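Local structure of putative adhesin (Bacteroides fragilis NCTC 9343, 3PET) at residues A[16-28]-A[56-69]. The protein is of unknown function but, as a putative lipoprotein and auto-transporter-like adhesin with a right-handed beta-helix fold, probably takes part in cell adhesion. Residues are numbered along the deposited sequence; the frame is centred on the assembly and turned at random. Where two conformers were deposited one is given.
Sequences YKVKEFNKIDAGT and IQVAVKDNTLFLSI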
loop_
_atom_site.group_PDB
_atom_site.type_symbol
_atom_site.label_atom_id
_atom_site.label_comp_id
_atom_site.label_asym_id
_atom_site.label_seq_id
_atom_site.Cartn_x
_atom_site.Cartn_y
_atom_site.Cartn_z
ATOM N N TYR A 16 1.427 -33.022 -1.649
ATOM C CA TYR A 16 2.391 -33.002 -2.746
ATOM C C TYR A 16 3.756 -33.371 -2.187
ATOM O O TYR A 16 4.336 -32.635 -1.361
ATOM C CB TYR A 16 2.441 -31.621 -3.445
ATOM C CG TYR A 16 1.095 -31.025 -3.818
ATOM C CD1 TYR A 16 0.269 -30.457 -2.851
ATOM C CD2 TYR A 16 0.681 -30.957 -5.146
ATOM C CE1 TYR A 16 -0.964 -29.901 -3.184
ATOM C CE2 TYR A 16 -0.553 -30.390 -5.495
ATOM C CZ TYR A 16 -1.358 -29.832 -4.510
ATOM O OH TYR A 16 -2.582 -29.261 -4.809
ATOM N N LYS A 17 4.267 -34.517 -2.612
ATOM C CA LYS A 17 5.580 -34.986 -2.172
ATOM C C LYS A 17 6.615 -34.293 -3.046
ATOM O O LYS A 17 7.031 -34.818 -4.076
ATOM C CB LYS A 17 5.674 -36.520 -2.243
ATOM N N VAL A 18 6.940 -33.063 -2.682
ATOM C CA VAL A 18 7.866 -32.210 -3.423
ATOM C C VAL A 18 9.315 -32.489 -2.995
ATOM O O VAL A 18 9.560 -32.985 -1.892
ATOM C CB VAL A 18 7.488 -30.713 -3.213
ATOM C CG1 VAL A 18 6.133 -30.400 -3.826
ATOM C CG2 VAL A 18 7.499 -30.318 -1.736
ATOM N N LYS A 19 10.263 -32.137 -3.869
ATOM C CA LYS A 19 11.697 -32.184 -3.599
ATOM C C LYS A 19 12.014 -31.143 -2.524
ATOM O O LYS A 19 11.243 -30.192 -2.367
ATOM C CB LYS A 19 12.491 -31.853 -4.877
ATOM C CG LYS A 19 12.615 -32.989 -5.869
ATOM C CD LYS A 19 13.758 -32.690 -6.829
ATOM C CE LYS A 19 13.655 -33.456 -8.113
ATOM N NZ LYS A 19 14.495 -32.829 -9.159
ATOM N N GLU A 20 13.147 -31.278 -1.823
ATOM C CA GLU A 20 13.482 -30.286 -0.804
ATOM C C GLU A 20 13.790 -28.921 -1.459
ATOM O O GLU A 20 14.330 -28.851 -2.562
ATOM C CB GLU A 20 14.621 -30.753 0.101
ATOM C CG GLU A 20 14.843 -29.799 1.274
ATOM C CD GLU A 20 15.868 -30.237 2.298
ATOM O OE1 GLU A 20 16.196 -31.442 2.334
ATOM O OE2 GLU A 20 16.324 -29.380 3.085
ATOM N N PHE A 21 13.364 -27.854 -0.785
ATOM C CA PHE A 21 13.523 -26.464 -1.197
ATOM C C PHE A 21 13.893 -25.644 0.028
ATOM O O PHE A 21 13.619 -26.076 1.159
ATOM C CB PHE A 21 12.202 -25.935 -1.843
ATOM C CG PHE A 21 10.997 -26.069 -0.940
ATOM C CD1 PHE A 21 10.732 -25.117 0.038
ATOM C CD2 PHE A 21 10.180 -27.198 -1.006
ATOM C CE1 PHE A 21 9.663 -25.283 0.924
ATOM C CE2 PHE A 21 9.110 -27.357 -0.121
ATOM C CZ PHE A 21 8.863 -26.404 0.834
ATOM N N ASN A 22 14.459 -24.456 -0.189
ATOM C CA ASN A 22 14.782 -23.532 0.905
ATOM C C ASN A 22 14.215 -22.137 0.587
ATOM O O ASN A 22 14.511 -21.167 1.285
ATOM C CB ASN A 22 16.296 -23.490 1.181
ATOM C CG ASN A 22 17.148 -22.948 0.061
ATOM O OD1 ASN A 22 16.735 -22.800 -1.096
ATOM N ND2 ASN A 22 18.377 -22.659 0.367
ATOM N N LYS A 23 13.391 -22.052 -0.472
ATOM C CA LYS A 23 12.750 -20.814 -0.908
ATOM C C LYS A 23 11.333 -21.095 -1.359
ATOM O O LYS A 23 11.046 -22.167 -1.888
ATOM C CB LYS A 23 13.533 -20.113 -2.043
ATOM C CG LYS A 23 14.905 -19.576 -1.644
ATOM C CD LYS A 23 15.652 -18.925 -2.818
ATOM C CE LYS A 23 16.265 -19.857 -3.885
ATOM N NZ LYS A 23 17.396 -20.710 -3.379
ATOM N N ILE A 24 10.444 -20.114 -1.139
ATOM C CA ILE A 24 9.038 -20.187 -1.517
ATOM C C ILE A 24 8.729 -19.004 -2.411
ATOM O O ILE A 24 9.072 -17.863 -2.067
ATOM C CB ILE A 24 8.088 -20.225 -0.276
ATOM C CG1 ILE A 24 8.362 -21.463 0.633
ATOM C CG2 ILE A 24 6.572 -20.159 -0.713
ATOM C CD1 ILE A 24 7.935 -21.232 2.109
ATOM N N ASP A 25 8.054 -19.274 -3.548
ATOM C CA ASP A 25 7.591 -18.256 -4.487
ATOM C C ASP A 25 6.134 -18.562 -4.765
ATOM O O ASP A 25 5.830 -19.554 -5.432
ATOM C CB ASP A 25 8.464 -18.241 -5.750
ATOM C CG ASP A 25 8.156 -17.113 -6.715
ATOM O OD1 ASP A 25 6.996 -17.010 -7.159
ATOM O OD2 ASP A 25 9.087 -16.396 -7.094
ATOM N N ALA A 26 5.215 -17.738 -4.213
ATOM C CA ALA A 26 3.794 -18.045 -4.313
ATOM C C ALA A 26 2.961 -16.902 -4.928
ATOM O O ALA A 26 3.067 -15.744 -4.496
ATOM C CB ALA A 26 3.258 -18.403 -2.930
ATOM N N GLY A 27 2.135 -17.275 -5.912
ATOM C CA GLY A 27 1.222 -16.377 -6.621
ATOM C C GLY A 27 -0.196 -16.907 -6.524
ATOM O O GLY A 27 -0.982 -16.831 -7.461
ATOM N N THR A 28 -0.522 -17.462 -5.370
ATOM C CA THR A 28 -1.809 -18.088 -5.120
ATOM C C THR A 28 -2.728 -17.205 -4.309
ATOM O O THR A 28 -2.333 -16.130 -3.832
ATOM C CB THR A 28 -1.554 -19.409 -4.348
ATOM O OG1 THR A 28 -0.679 -19.113 -3.268
ATOM C CG2 THR A 28 -0.952 -20.487 -5.222
ATOM N N ILE A 56 -4.326 -24.949 -8.270
ATOM C CA ILE A 56 -2.963 -24.579 -7.881
ATOM C C ILE A 56 -1.923 -25.463 -8.574
ATOM O O ILE A 56 -1.947 -26.685 -8.440
ATOM C CB ILE A 56 -2.792 -24.582 -6.341
ATOM C CG1 ILE A 56 -3.831 -23.594 -5.683
ATOM C CG2 ILE A 56 -1.307 -24.230 -5.961
ATOM C CD1 ILE A 56 -3.838 -23.534 -4.200
ATOM N N GLN A 57 -1.000 -24.840 -9.297
ATOM C CA GLN A 57 0.078 -25.598 -9.940
ATOM C C GLN A 57 1.283 -25.538 -9.005
ATOM O O GLN A 57 1.585 -24.494 -8.415
ATOM C CB GLN A 57 0.404 -25.052 -11.343
ATOM C CG GLN A 57 -0.768 -25.116 -12.324
ATOM C CD GLN A 57 -1.493 -23.793 -12.428
ATOM O OE1 GLN A 57 -0.885 -22.714 -12.368
ATOM N NE2 GLN A 57 -2.803 -23.852 -12.556
ATOM N N VAL A 58 1.942 -26.673 -8.859
ATOM C CA VAL A 58 3.038 -26.855 -7.909
ATOM C C VAL A 58 4.287 -27.352 -8.630
ATOM O O VAL A 58 4.190 -28.271 -9.423
ATOM C CB VAL A 58 2.566 -27.880 -6.829
ATOM C CG1 VAL A 58 3.717 -28.296 -5.895
ATOM C CG2 VAL A 58 1.377 -27.335 -6.020
ATOM N N ALA A 59 5.460 -26.789 -8.315
ATOM C CA ALA A 59 6.743 -27.235 -8.879
ATOM C C ALA A 59 7.891 -26.806 -8.010
ATOM O O ALA A 59 7.868 -25.718 -7.446
ATOM C CB ALA A 59 6.949 -26.669 -10.292
ATOM N N VAL A 60 8.917 -27.649 -7.923
ATOM C CA VAL A 60 10.160 -27.285 -7.247
ATOM C C VAL A 60 11.208 -27.178 -8.351
ATOM O O VAL A 60 11.401 -28.107 -9.129
ATOM C CB VAL A 60 10.596 -28.220 -6.078
ATOM C CG1 VAL A 60 11.980 -27.820 -5.553
ATOM C CG2 VAL A 60 9.567 -28.191 -4.944
ATOM N N LYS A 61 11.849 -26.036 -8.429
ATOM C CA LYS A 61 12.874 -25.726 -9.429
ATOM C C LYS A 61 13.904 -24.810 -8.772
ATOM O O LYS A 61 13.499 -23.863 -8.096
ATOM C CB LYS A 61 12.172 -25.062 -10.625
ATOM C CG LYS A 61 13.033 -24.427 -11.696
ATOM C CD LYS A 61 12.318 -24.470 -13.066
ATOM C CE LYS A 61 10.850 -24.078 -13.036
ATOM N NZ LYS A 61 10.208 -24.193 -14.373
ATOM N N ASP A 62 15.217 -25.067 -8.990
ATOM C CA ASP A 62 16.355 -24.320 -8.425
ATOM C C ASP A 62 16.139 -24.023 -6.922
ATOM O O ASP A 62 16.208 -22.868 -6.470
ATOM C CB ASP A 62 16.735 -23.047 -9.236
ATOM C CG ASP A 62 15.618 -22.118 -9.669
ATOM O OD1 ASP A 62 15.022 -21.460 -8.794
ATOM O OD2 ASP A 62 15.411 -21.970 -10.895
ATOM N N ASN A 63 15.878 -25.104 -6.146
ATOM C CA ASN A 63 15.668 -25.111 -4.691
ATOM C C ASN A 63 14.507 -24.185 -4.245
ATOM O O ASN A 63 14.427 -23.809 -3.076
ATOM C CB ASN A 63 16.987 -24.764 -3.957
ATOM C CG ASN A 63 18.060 -25.833 -4.152
ATOM O OD1 ASN A 63 17.780 -27.021 -4.277
ATOM N ND2 ASN A 63 19.312 -25.445 -4.198
ATOM N N THR A 64 13.573 -23.901 -5.155
ATOM C CA THR A 64 12.435 -23.025 -4.874
ATOM C C THR A 64 11.130 -23.735 -5.118
ATOM O O THR A 64 10.934 -24.337 -6.169
ATOM C CB THR A 64 12.503 -21.745 -5.738
ATOM O OG1 THR A 64 13.800 -21.170 -5.642
ATOM C CG2 THR A 64 11.436 -20.711 -5.373
ATOM N N LEU A 65 10.222 -23.631 -4.152
ATOM C CA LEU A 65 8.868 -24.125 -4.298
ATOM C C LEU A 65 8.062 -23.026 -4.977
ATOM O O LEU A 65 7.920 -21.931 -4.411
ATOM C CB LEU A 65 8.258 -24.490 -2.926
ATOM C CG LEU A 65 6.772 -24.865 -2.928
ATOM C CD1 LEU A 65 6.527 -26.187 -3.690
ATOM C CD2 LEU A 65 6.250 -24.976 -1.506
ATOM N N PHE A 66 7.538 -23.311 -6.188
ATOM C CA PHE A 66 6.701 -22.371 -6.930
ATOM C C PHE A 66 5.259 -22.802 -6.851
ATOM O O PHE A 66 4.936 -23.921 -7.222
ATOM C CB PHE A 66 7.144 -22.272 -8.409
ATOM C CG PHE A 66 8.473 -21.588 -8.632
ATOM C CD1 PHE A 66 8.545 -20.211 -8.791
ATOM C CD2 PHE A 66 9.637 -22.324 -8.736
ATOM C CE1 PHE A 66 9.782 -19.583 -9.015
ATOM C CE2 PHE A 66 10.855 -21.703 -8.996
ATOM C CZ PHE A 66 10.925 -20.340 -9.117
ATOM N N LEU A 67 4.391 -21.912 -6.389
ATOM C CA LEU A 67 2.950 -22.140 -6.322
ATOM C C LEU A 67 2.288 -21.112 -7.234
ATOM O O LEU A 67 2.513 -19.929 -7.069
ATOM C CB LEU A 67 2.436 -22.021 -4.873
ATOM C CG LEU A 67 3.137 -22.866 -3.798
ATOM C CD1 LEU A 67 2.634 -22.494 -2.413
ATOM C CD2 LEU A 67 2.941 -24.383 -4.051
ATOM N N SER A 68 1.551 -21.563 -8.240
ATOM C CA SER A 68 0.919 -20.651 -9.182
ATOM C C SER A 68 -0.512 -21.067 -9.469
ATOM O O SER A 68 -0.956 -22.126 -9.025
ATOM C CB SER A 68 1.721 -20.594 -10.475
ATOM O OG SER A 68 1.822 -21.888 -11.037
ATOM N N ILE A 69 -1.254 -20.199 -10.188
ATOM C CA ILE A 69 -2.646 -20.433 -10.584
ATOM C C ILE A 69 -2.840 -20.002 -12.021
ATOM O O ILE A 69 -2.039 -19.226 -12.553
ATOM C CB ILE A 69 -3.677 -19.713 -9.641
ATOM C CG1 ILE A 69 -3.528 -18.174 -9.681
ATOM C CG2 ILE A 69 -3.592 -20.238 -8.204
ATOM C CD1 ILE A 69 -4.768 -17.402 -9.306
HETATM O O HOH W 1 15.810 -29.070 -4.833
HETATM O O HOH W 2 4.743 -18.636 -8.203
HETATM O O HOH W 3 0.096 -17.363 -10.167
#
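Strand 23-26 runs parallel to strand 64-69, axes 15° apart, and Leu65 N, Asp25 N, Leu67 N and Gly27 N donate in turn across the gap, Leu65 N to Lys23 O at 2.8 Å. Ahead of this ladder, Asn63 O, in the type I' turn from Lys61 to Thr64, takes Asn22 N at 3.0 Å and, more weakly, Lys23 N. On the inner face the Phe21 ring lies over Leu65: Leu65 CB sits above the ring centre, 3.8 Å from the centroid, while its CD2 reaches Phe21 CZ. With chi1 at 56°, Phe21 CG tucked between its own N and C, the ring is laid against Leu65, and Val18 CG2 meets its edge. The chain is a right-handed beta-helix, and here, near its N-terminal end, the hairpin 56-69 uses its second strand to join strand 23-26, whose other edge joins strand 92-95. Residues 16-21 fold back over the inner face of that hairpin; Val58 CG2 meets one face of the Tyr16 ring, off-centre, and Val18 CB packs on Val60 CG2 at 3.7 Å. Thr28 CG2 rests on both Leu67 CB and Ile56 CG2. On the outer face, Asp25 CB lies 3.6 Å from Phe66 CD1, the carboxylate and ring planes 39° apart, while Asp25 OD2 forms a salt bridge with Lys96. Lys23, bent near its end, lays CE against Thr64 OG1 and gives NZ to Asn22 OD1 at 3.2 Å.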